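Local atomic coordinates of putative GH105 family protein (Salmonella enterica subsp. enterica serovar Paratyphi A, PDB entry 3QWT), a protein that is of unknown function but, as a possible GH105 member with an alpha/alpha toroid, probably hydrolyses glycosidic bonds in unsaturated oligosaccharides. Residues G61-E66 with A97-E102; G72-Y77 with F115-Y120. All blocks are in the same frame, centred on the assembly; numbering follows the deposited sequence.

Contact 1 (G61-E66 with A97-E102); sequences GWAGWE and ADRFAE
R99, whose guanidinium lies against the carbonyl of A63, is gripped from its own helix by E102: R99 NH1 donates to E102 OE2 at 2.6 Å and R99 NE to E102 OE1 at 2.9 Å. The pairing is a side-on, bidentate salt bridge and both N-H groups run nearly straight at the acceptors, yet the carboxylate is tilted, so that the nitrogens meet its oxygens from above its plane. With the NE-NH1 side of the guanidinium engaged by E102, A63 O comes down over the centre of one face, 3.1 Å from R99 CZ. This is a polar contact without a hydrogen bond, because no N-H points at the oxygen; D98 CB flanks the opposite face. The arginine chain is bent at chi2 (-70°) and chi3 (77°), which turns CD and then NE, and R99 CD comes to lie 3.6 Å from G64 O.

In the alpha/alpha toroid this is where the loop leading into helix 67-83, with its type I turn from G61 to G64, is laid over the end of helix 86-102. W95 of that helix joins in, with a cation-pi contact to R99 and an edge-to-face contact to W65. The indole of W65 slides past the arginine in the opposite direction, CE3 4.0 Å from R99 CB, while NE1 is bonded to T111 O. At the far rim of the indole, W65 CH2 reaches the edge of the F100 ring at CE1, 4.0 Å away. F100 in turn stacks on W133, and its carbonyl oxygen accepts a hydrogen bond from R23 of the second subunit.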
ATOM      1  N   GLY A  61     -32.936  10.587 -39.662  1.00 42.13           N
ATOM      2  CA  GLY A  61     -32.064   9.807 -40.533  1.00 43.53           C
ATOM      3  C   GLY A  61     -30.729   9.445 -39.869  1.00 48.72           C
ATOM      4  O   GLY A  61     -30.277  10.111 -38.931  1.00 42.05           O
ATOM      5  N   TRP A  62     -30.088   8.394 -40.370  1.00 42.26           N
ATOM      6  CA  TRP A  62     -28.869   7.874 -39.765  1.00 35.63           C
ATOM      7  C   TRP A  62     -27.651   8.771 -39.986  1.00 38.62           C
ATOM      8  O   TRP A  62     -26.772   8.874 -39.115  1.00 34.06           O
ATOM      9  CB  TRP A  62     -28.589   6.456 -40.274  1.00 41.33           C
ATOM     10  CG  TRP A  62     -27.474   5.716 -39.525  1.00 44.07           C
ATOM     11  CD1 TRP A  62     -26.412   5.043 -40.079  1.00 40.49           C
ATOM     12  CD2 TRP A  62     -27.337   5.572 -38.108  1.00 38.12           C
ATOM     13  NE1 TRP A  62     -25.631   4.491 -39.087  1.00 37.41           N
ATOM     14  CE2 TRP A  62     -26.172   4.810 -37.872  1.00 36.76           C
ATOM     15  CE3 TRP A  62     -28.082   6.018 -37.016  1.00 38.70           C
ATOM     16  CZ2 TRP A  62     -25.737   4.491 -36.590  1.00 38.89           C
ATOM     17  CZ3 TRP A  62     -27.646   5.705 -35.743  1.00 42.09           C
ATOM     18  CH2 TRP A  62     -26.487   4.944 -35.539  1.00 40.72           C
ATOM     19  N   ALA A  63     -27.601   9.437 -41.134  1.00 40.40           N
ATOM     20  CA  ALA A  63     -26.422  10.224 -41.470  1.00 48.37           C
ATOM     21  C   ALA A  63     -26.283  11.503 -40.635  1.00 56.12           C
ATOM     22  O   ALA A  63     -25.417  12.335 -40.911  1.00 61.92           O
ATOM     23  CB  ALA A  63     -26.385  10.535 -42.958  1.00 41.32           C
ATOM     24  N   GLY A  64     -27.111  11.649 -39.604  1.00 48.32           N
ATOM     25  CA  GLY A  64     -27.064  12.834 -38.763  1.00 35.62           C
ATOM     26  C   GLY A  64     -26.177  12.702 -37.528  1.00 37.10           C
ATOM     27  O   GLY A  64     -25.680  11.626 -37.209  1.00 34.68           O
ATOM     28  N   TRP A  65     -25.983  13.819 -36.836  1.00 32.86           N
ATOM     29  CA  TRP A  65     -25.285  13.835 -35.563  1.00 39.72           C
ATOM     30  C   TRP A  65     -26.097  14.541 -34.483  1.00 36.84           C
ATOM     31  O   TRP A  65     -26.085  15.769 -34.384  1.00 41.29           O
ATOM     32  CB  TRP A  65     -23.929  14.525 -35.717  1.00 38.57           C
ATOM     33  CG  TRP A  65     -23.021  14.461 -34.492  1.00 36.06           C
ATOM     34  CD1 TRP A  65     -23.387  14.285 -33.178  1.00 36.36           C
ATOM     35  CD2 TRP A  65     -21.584  14.567 -34.494  1.00 37.29           C
ATOM     36  NE1 TRP A  65     -22.261  14.286 -32.364  1.00 34.79           N
ATOM     37  CE2 TRP A  65     -21.148  14.461 -33.150  1.00 33.88           C
ATOM     38  CE3 TRP A  65     -20.629  14.762 -35.502  1.00 34.19           C
ATOM     39  CZ2 TRP A  65     -19.801  14.537 -32.796  1.00 34.13           C
ATOM     40  CZ3 TRP A  65     -19.286  14.831 -35.149  1.00 31.01           C
ATOM     41  CH2 TRP A  65     -18.885  14.725 -33.807  1.00 33.20           C
ATOM     42  N   GLU A  66     -26.816  13.770 -33.683  1.00 41.14           N
ATOM     43  CA  GLU A  66     -27.344  14.294 -32.427  1.00 51.69           C
ATOM     44  C   GLU A  66     -27.595  13.214 -31.378  1.00 47.09           C
ATOM     45  O   GLU A  66     -27.205  12.062 -31.549  1.00 51.58           O
ATOM     46  CB  GLU A  66     -28.598  15.139 -32.625  1.00 61.20           C
ATOM     47  CG  GLU A  66     -28.798  16.101 -31.454  1.00 59.53           C
ATOM     48  CD  GLU A  66     -30.200  16.562 -31.347  1.00 66.04           C
ATOM     49  OE1 GLU A  66     -30.421  17.711 -30.921  1.00 70.08           O
ATOM     50  OE2 GLU A  66     -31.094  15.769 -31.694  1.00 74.76           O
ATOM     51  N   ALA A  97     -16.629   7.109 -38.560  1.00 30.51           N
ATOM     52  CA  ALA A  97     -15.718   7.500 -39.628  1.00 31.37           C
ATOM     53  C   ALA A  97     -16.391   8.542 -40.535  1.00 39.70           C
ATOM     54  O   ALA A  97     -15.812   9.587 -40.869  1.00 40.55           O
ATOM     55  CB  ALA A  97     -15.285   6.284 -40.419  1.00 30.26           C
ATOM     56  N   ASP A  98     -17.631   8.269 -40.903  1.00 36.27           N
ATOM     57  CA  ASP A  98     -18.383   9.186 -41.743  1.00 34.73           C
ATOM     58  C   ASP A  98     -18.526  10.554 -41.085  1.00 32.50           C
ATOM     59  O   ASP A  98     -18.296  11.580 -41.722  1.00 32.16           O
ATOM     60  CB  ASP A  98     -19.771   8.610 -42.062  1.00 42.82           C
ATOM     61  CG  ASP A  98     -19.706   7.389 -42.972  1.00 44.58           C
ATOM     62  OD1 ASP A  98     -18.630   7.129 -43.561  1.00 46.05           O
ATOM     63  OD2 ASP A  98     -20.738   6.698 -43.106  1.00 42.56           O
ATOM     64  N   ARG A  99     -18.908  10.580 -39.814  1.00 30.58           N
ATOM     65  CA  ARG A  99     -19.143  11.853 -39.145  1.00 34.61           C
ATOM     66  C   ARG A  99     -17.828  12.611 -38.986  1.00 36.61           C
ATOM     67  O   ARG A  99     -17.776  13.840 -39.053  1.00 37.46           O
ATOM     68  CB  ARG A  99     -19.773  11.633 -37.771  1.00 37.21           C
ATOM     69  CG  ARG A  99     -21.122  10.930 -37.767  1.00 37.41           C
ATOM     70  CD  ARG A  99     -22.234  11.799 -38.329  1.00 33.50           C
ATOM     71  NE  ARG A  99     -22.205  11.889 -39.781  1.00 35.48           N
ATOM     72  CZ  ARG A  99     -22.676  10.954 -40.607  1.00 39.17           C
ATOM     73  NH1 ARG A  99     -22.613  11.129 -41.921  1.00 35.97           N
ATOM     74  NH2 ARG A  99     -23.197   9.840 -40.122  1.00 40.13           N
ATOM     75  N   PHE A 100     -16.758  11.869 -38.752  1.00 34.48           N
ATOM     76  CA  PHE A 100     -15.490  12.500 -38.474  1.00 38.07           C
ATOM     77  C   PHE A 100     -14.889  13.075 -39.753  1.00 40.46           C
ATOM     78  O   PHE A 100     -14.365  14.188 -39.737  1.00 37.51           O
ATOM     79  CB  PHE A 100     -14.525  11.543 -37.754  1.00 41.21           C
ATOM     80  CG  PHE A 100     -14.884  11.282 -36.316  1.00 34.16           C
ATOM     81  CD1 PHE A 100     -15.851  12.040 -35.676  1.00 35.97           C
ATOM     82  CD2 PHE A 100     -14.260  10.272 -35.606  1.00 34.43           C
ATOM     83  CE1 PHE A 100     -16.186  11.797 -34.351  1.00 38.68           C
ATOM     84  CE2 PHE A 100     -14.594  10.025 -34.277  1.00 37.15           C
ATOM     85  CZ  PHE A 100     -15.561  10.790 -33.651  1.00 35.91           C
ATOM     86  N   ALA A 101     -14.987  12.337 -40.860  1.00 40.17           N
ATOM     87  CA  ALA A 101     -14.591  12.895 -42.156  1.00 40.82           C
ATOM     88  C   ALA A 101     -15.340  14.200 -42.448  1.00 37.87           C
ATOM     89  O   ALA A 101     -14.744  15.182 -42.893  1.00 37.17           O
ATOM     90  CB  ALA A 101     -14.794  11.884 -43.290  1.00 38.03           C
ATOM     91  N   GLU A 102     -16.642  14.220 -42.195  1.00 33.16           N
ATOM     92  CA  GLU A 102     -17.404  15.448 -42.401  1.00 42.02           C
ATOM     93  C   GLU A 102     -16.821  16.589 -41.593  1.00 40.85           C
ATOM     94  O   GLU A 102     -16.669  17.698 -42.089  1.00 44.67           O
ATOM     95  CB  GLU A 102     -18.865  15.255 -42.013  1.00 41.78           C
ATOM     96  CG  GLU A 102     -19.652  14.464 -43.025  1.00 42.15           C
ATOM     97  CD  GLU A 102     -20.931  13.927 -42.429  1.00 45.22           C
ATOM     98  OE1 GLU A 102     -21.186  14.207 -41.241  1.00 47.16           O
ATOM     99  OE2 GLU A 102     -21.676  13.226 -43.137  1.00 40.29           O
TER

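Contact 2 (G72-Y77 with F115-Y120); sequences GLYGMY and FLTLAY
Near Y74 and T117, whose CA atoms come within 5.6 Å, the helical segments 72-77 and 115-120 run in roughly the same direction, their axes 8.7 Å apart at closest and inclined by 35°. Here the side chain of T117 is directed at the first helix. Its OG1, beside its own backbone N, faces that helix 3.3 Å from Y74 N, at an angle too poor for a hydrogen bond, and lies against L73 CB; its CG2, anti to the backbone N, is about equally near L73 O and Y77 CB.

L116 sets CD2 squarely over the Y74 ring, 3.5 Å from the centroid and 10° off the normal, a CH-pi contact that spreads over all six ring carbons. Y120 meets both tyrosines of the other helix. Its CB sits over the face of the Y77 ring, 3.7 Å from the centroid, in a second CH-pi contact, and its own ring is slid along from there: the Y77 and Y120 planes are 30° apart and barely overlap, with Y77 CE2 above the rim of the Y120 ring. At its other end Y120 CE1 comes to the edge of the Y74 ring.

A water joins the two phenols, donating to Y74 OH at 2.8 Å and also hydrogen-bonded to Y120 OH, at a short 2.5 Å. Y74 OH is bonded to D243 OD2 as well, and Y77 OH makes a weak bond to E124. K180 lies in cation-pi contact with Y120. Two helices running the same way at a moderate angle, linked through the intervening helix 86-102 and meeting about 11 Å (between centres) from the centre of the chain, are consistent with neighbouring inner helices of an alpha/alpha toroid.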
ATOM      1  N   GLY A  72     -28.808   5.543 -30.344  1.00 32.93           N
ATOM      2  CA  GLY A  72     -28.709   4.491 -31.343  1.00 33.70           C
ATOM      3  C   GLY A  72     -27.415   3.690 -31.254  1.00 34.53           C
ATOM      4  O   GLY A  72     -27.433   2.464 -31.181  1.00 38.32           O
ATOM      5  N   LEU A  73     -26.280   4.382 -31.254  1.00 34.28           N
ATOM      6  CA  LEU A  73     -24.995   3.690 -31.205  1.00 39.69           C
ATOM      7  C   LEU A  73     -24.858   2.838 -29.930  1.00 36.28           C
ATOM      8  O   LEU A  73     -24.247   1.772 -29.943  1.00 34.62           O
ATOM      9  CB  LEU A  73     -23.825   4.686 -31.322  1.00 37.25           C
ATOM     10  CG  LEU A  73     -23.717   5.494 -32.637  1.00 38.75           C
ATOM     11  CD1 LEU A  73     -23.001   6.829 -32.412  1.00 32.66           C
ATOM     12  CD2 LEU A  73     -23.025   4.697 -33.756  1.00 30.32           C
ATOM     13  N   TYR A  74     -25.419   3.310 -28.826  1.00 30.58           N
ATOM     14  CA  TYR A  74     -25.249   2.609 -27.553  1.00 35.39           C
ATOM     15  C   TYR A  74     -26.028   1.291 -27.564  1.00 36.27           C
ATOM     16  O   TYR A  74     -25.517   0.240 -27.169  1.00 33.06           O
ATOM     17  CB  TYR A  74     -25.701   3.510 -26.410  1.00 36.56           C
ATOM     18  CG  TYR A  74     -25.332   3.047 -25.032  1.00 38.56           C
ATOM     19  CD1 TYR A  74     -24.045   2.626 -24.741  1.00 38.44           C
ATOM     20  CD2 TYR A  74     -26.267   3.071 -24.004  1.00 41.28           C
ATOM     21  CE1 TYR A  74     -23.701   2.219 -23.469  1.00 41.97           C
ATOM     22  CE2 TYR A  74     -25.937   2.671 -22.733  1.00 45.64           C
ATOM     23  CZ  TYR A  74     -24.646   2.244 -22.466  1.00 46.73           C
ATOM     24  OH  TYR A  74     -24.306   1.845 -21.194  1.00 41.36           O
ATOM     25  N   GLY A  75     -27.266   1.346 -28.048  1.00 40.37           N
ATOM     26  CA  GLY A  75     -28.068   0.146 -28.191  1.00 36.45           C
ATOM     27  C   GLY A  75     -27.363  -0.880 -29.062  1.00 35.34           C
ATOM     28  O   GLY A  75     -27.266  -2.050 -28.705  1.00 34.21           O
HETATM   29  N   MSE A  76     -26.864  -0.438 -30.211  1.00 43.29           N
HETATM   30  CA  MSE A  76     -26.053  -1.295 -31.072  1.00 43.02           C
HETATM   31  C   MSE A  76     -24.843  -1.843 -30.325  1.00 41.94           C
HETATM   32  O   MSE A  76     -24.537  -3.040 -30.415  1.00 38.51           O
HETATM   33  CB  MSE A  76     -25.571  -0.520 -32.299  1.00 41.11           C
HETATM   34  CG  MSE A  76     -26.665  -0.201 -33.299  1.00 49.56           C
HETATM   35 SE   MSE A  76     -25.939   0.709 -34.885  0.84 65.49          SE
HETATM   36  CE  MSE A  76     -27.625   1.096 -35.785  1.00 68.61           C
ATOM     37  N   TYR A  77     -24.149  -0.971 -29.594  1.00 39.54           N
ATOM     38  CA  TYR A  77     -22.934  -1.403 -28.914  1.00 39.33           C
ATOM     39  C   TYR A  77     -23.270  -2.550 -27.979  1.00 36.60           C
ATOM     40  O   TYR A  77     -22.595  -3.574 -27.974  1.00 37.00           O
ATOM     41  CB  TYR A  77     -22.234  -0.277 -28.141  1.00 37.46           C
ATOM     42  CG  TYR A  77     -20.998  -0.815 -27.469  1.00 36.49           C
ATOM     43  CD1 TYR A  77     -19.874  -1.127 -28.221  1.00 37.99           C
ATOM     44  CD2 TYR A  77     -20.977  -1.088 -26.103  1.00 34.48           C
ATOM     45  CE1 TYR A  77     -18.742  -1.670 -27.630  1.00 42.86           C
ATOM     46  CE2 TYR A  77     -19.841  -1.640 -25.501  1.00 35.40           C
ATOM     47  CZ  TYR A  77     -18.732  -1.923 -26.278  1.00 41.09           C
ATOM     48  OH  TYR A  77     -17.600  -2.463 -25.717  1.00 47.08           O
ATOM     49  N   PHE A 115     -20.244   9.934 -27.620  1.00 27.92           N
ATOM     50  CA  PHE A 115     -18.900   9.654 -27.113  1.00 33.42           C
ATOM     51  C   PHE A 115     -18.850   8.540 -26.073  1.00 34.32           C
ATOM     52  O   PHE A 115     -17.800   7.922 -25.856  1.00 28.94           O
ATOM     53  CB  PHE A 115     -18.183  10.933 -26.704  1.00 37.74           C
ATOM     54  CG  PHE A 115     -17.921  11.833 -27.870  1.00 40.79           C
ATOM     55  CD1 PHE A 115     -16.904  11.535 -28.764  1.00 43.01           C
ATOM     56  CD2 PHE A 115     -18.742  12.925 -28.122  1.00 40.46           C
ATOM     57  CE1 PHE A 115     -16.679  12.341 -29.863  1.00 47.93           C
ATOM     58  CE2 PHE A 115     -18.522  13.736 -29.217  1.00 45.78           C
ATOM     59  CZ  PHE A 115     -17.489  13.447 -30.092  1.00 46.94           C
ATOM     60  N   LEU A 116     -20.011   8.257 -25.481  1.00 32.85           N
ATOM     61  CA  LEU A 116     -20.194   7.058 -24.692  1.00 30.82           C
ATOM     62  C   LEU A 116     -19.771   5.814 -25.491  1.00 30.99           C
ATOM     63  O   LEU A 116     -18.976   5.004 -25.022  1.00 29.88           O
ATOM     64  CB  LEU A 116     -21.655   6.945 -24.233  1.00 27.31           C
ATOM     65  CG  LEU A 116     -22.039   5.649 -23.512  1.00 30.89           C
ATOM     66  CD1 LEU A 116     -21.081   5.331 -22.383  1.00 28.54           C
ATOM     67  CD2 LEU A 116     -23.470   5.740 -22.970  1.00 34.15           C
ATOM     68  N   THR A 117     -20.293   5.670 -26.706  1.00 25.73           N
ATOM     69  CA  THR A 117     -19.982   4.483 -27.504  1.00 25.21           C
ATOM     70  C   THR A 117     -18.547   4.506 -28.021  1.00 33.26           C
ATOM     71  O   THR A 117     -17.867   3.474 -28.073  1.00 32.07           O
ATOM     72  CB  THR A 117     -20.977   4.320 -28.650  1.00 27.03           C
ATOM     73  OG1 THR A 117     -22.294   4.184 -28.103  1.00 33.58           O
ATOM     74  CG2 THR A 117     -20.655   3.095 -29.495  1.00 29.65           C
ATOM     75  N   LEU A 118     -18.081   5.694 -28.388  1.00 26.87           N
ATOM     76  CA  LEU A 118     -16.716   5.843 -28.844  1.00 34.20           C
ATOM     77  C   LEU A 118     -15.749   5.430 -27.733  1.00 36.27           C
ATOM     78  O   LEU A 118     -14.707   4.799 -27.989  1.00 29.43           O
ATOM     79  CB  LEU A 118     -16.442   7.285 -29.260  1.00 22.88           C
ATOM     80  CG  LEU A 118     -15.115   7.428 -30.002  1.00 24.83           C
ATOM     81  CD1 LEU A 118     -15.098   6.652 -31.341  1.00 26.97           C
ATOM     82  CD2 LEU A 118     -14.759   8.901 -30.191  1.00 18.35           C
ATOM     83  N   ALA A 119     -16.106   5.781 -26.502  1.00 27.11           N
ATOM     84  CA  ALA A 119     -15.263   5.428 -25.370  1.00 31.76           C
ATOM     85  C   ALA A 119     -15.076   3.923 -25.333  1.00 30.62           C
ATOM     86  O   ALA A 119     -13.962   3.440 -25.179  1.00 31.23           O
ATOM     87  CB  ALA A 119     -15.845   5.949 -24.034  1.00 25.62           C
ATOM     88  N   TYR A 120     -16.166   3.185 -25.499  1.00 30.29           N
ATOM     89  CA  TYR A 120     -16.086   1.734 -25.489  1.00 29.00           C
ATOM     90  C   TYR A 120     -15.272   1.213 -26.672  1.00 32.56           C
ATOM     91  O   TYR A 120     -14.542   0.238 -26.553  1.00 34.13           O
ATOM     92  CB  TYR A 120     -17.475   1.113 -25.522  1.00 24.76           C
ATOM     93  CG  TYR A 120     -18.127   0.960 -24.170  1.00 31.93           C
ATOM     94  CD1 TYR A 120     -19.129   1.846 -23.750  1.00 29.35           C
ATOM     95  CD2 TYR A 120     -17.745  -0.063 -23.306  1.00 30.85           C
ATOM     96  CE1 TYR A 120     -19.740   1.701 -22.510  1.00 29.61           C
ATOM     97  CE2 TYR A 120     -18.347  -0.210 -22.065  1.00 32.02           C
ATOM     98  CZ  TYR A 120     -19.348   0.675 -21.673  1.00 32.54           C
ATOM     99  OH  TYR A 120     -19.950   0.535 -20.445  1.00 34.89           O
TER
HETATM  100  O   HOH W   1     -21.851   2.130 -19.882  1.00 37.00           O

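How the contacts relate
From the N terminus, the loop 61-66 runs straight into helix 67-83, which carries 72-77; the chain then passes through helix 86-102, ending in 97-102, and on to 115-120 in helix 114-125. Contact 1 closes a span of 30 residues and contact 2 one of 37, and the two spans cross, because their segments alternate. Their centres are 14 Å apart on the same side of the chain's centre, and they touch directly: W62 packs on L73 and M76, W65 CZ2 lies 3.7 Å from F115 CZ, and F100 meets L118. Together they join three successive helices of the toroid to the loop preceding them.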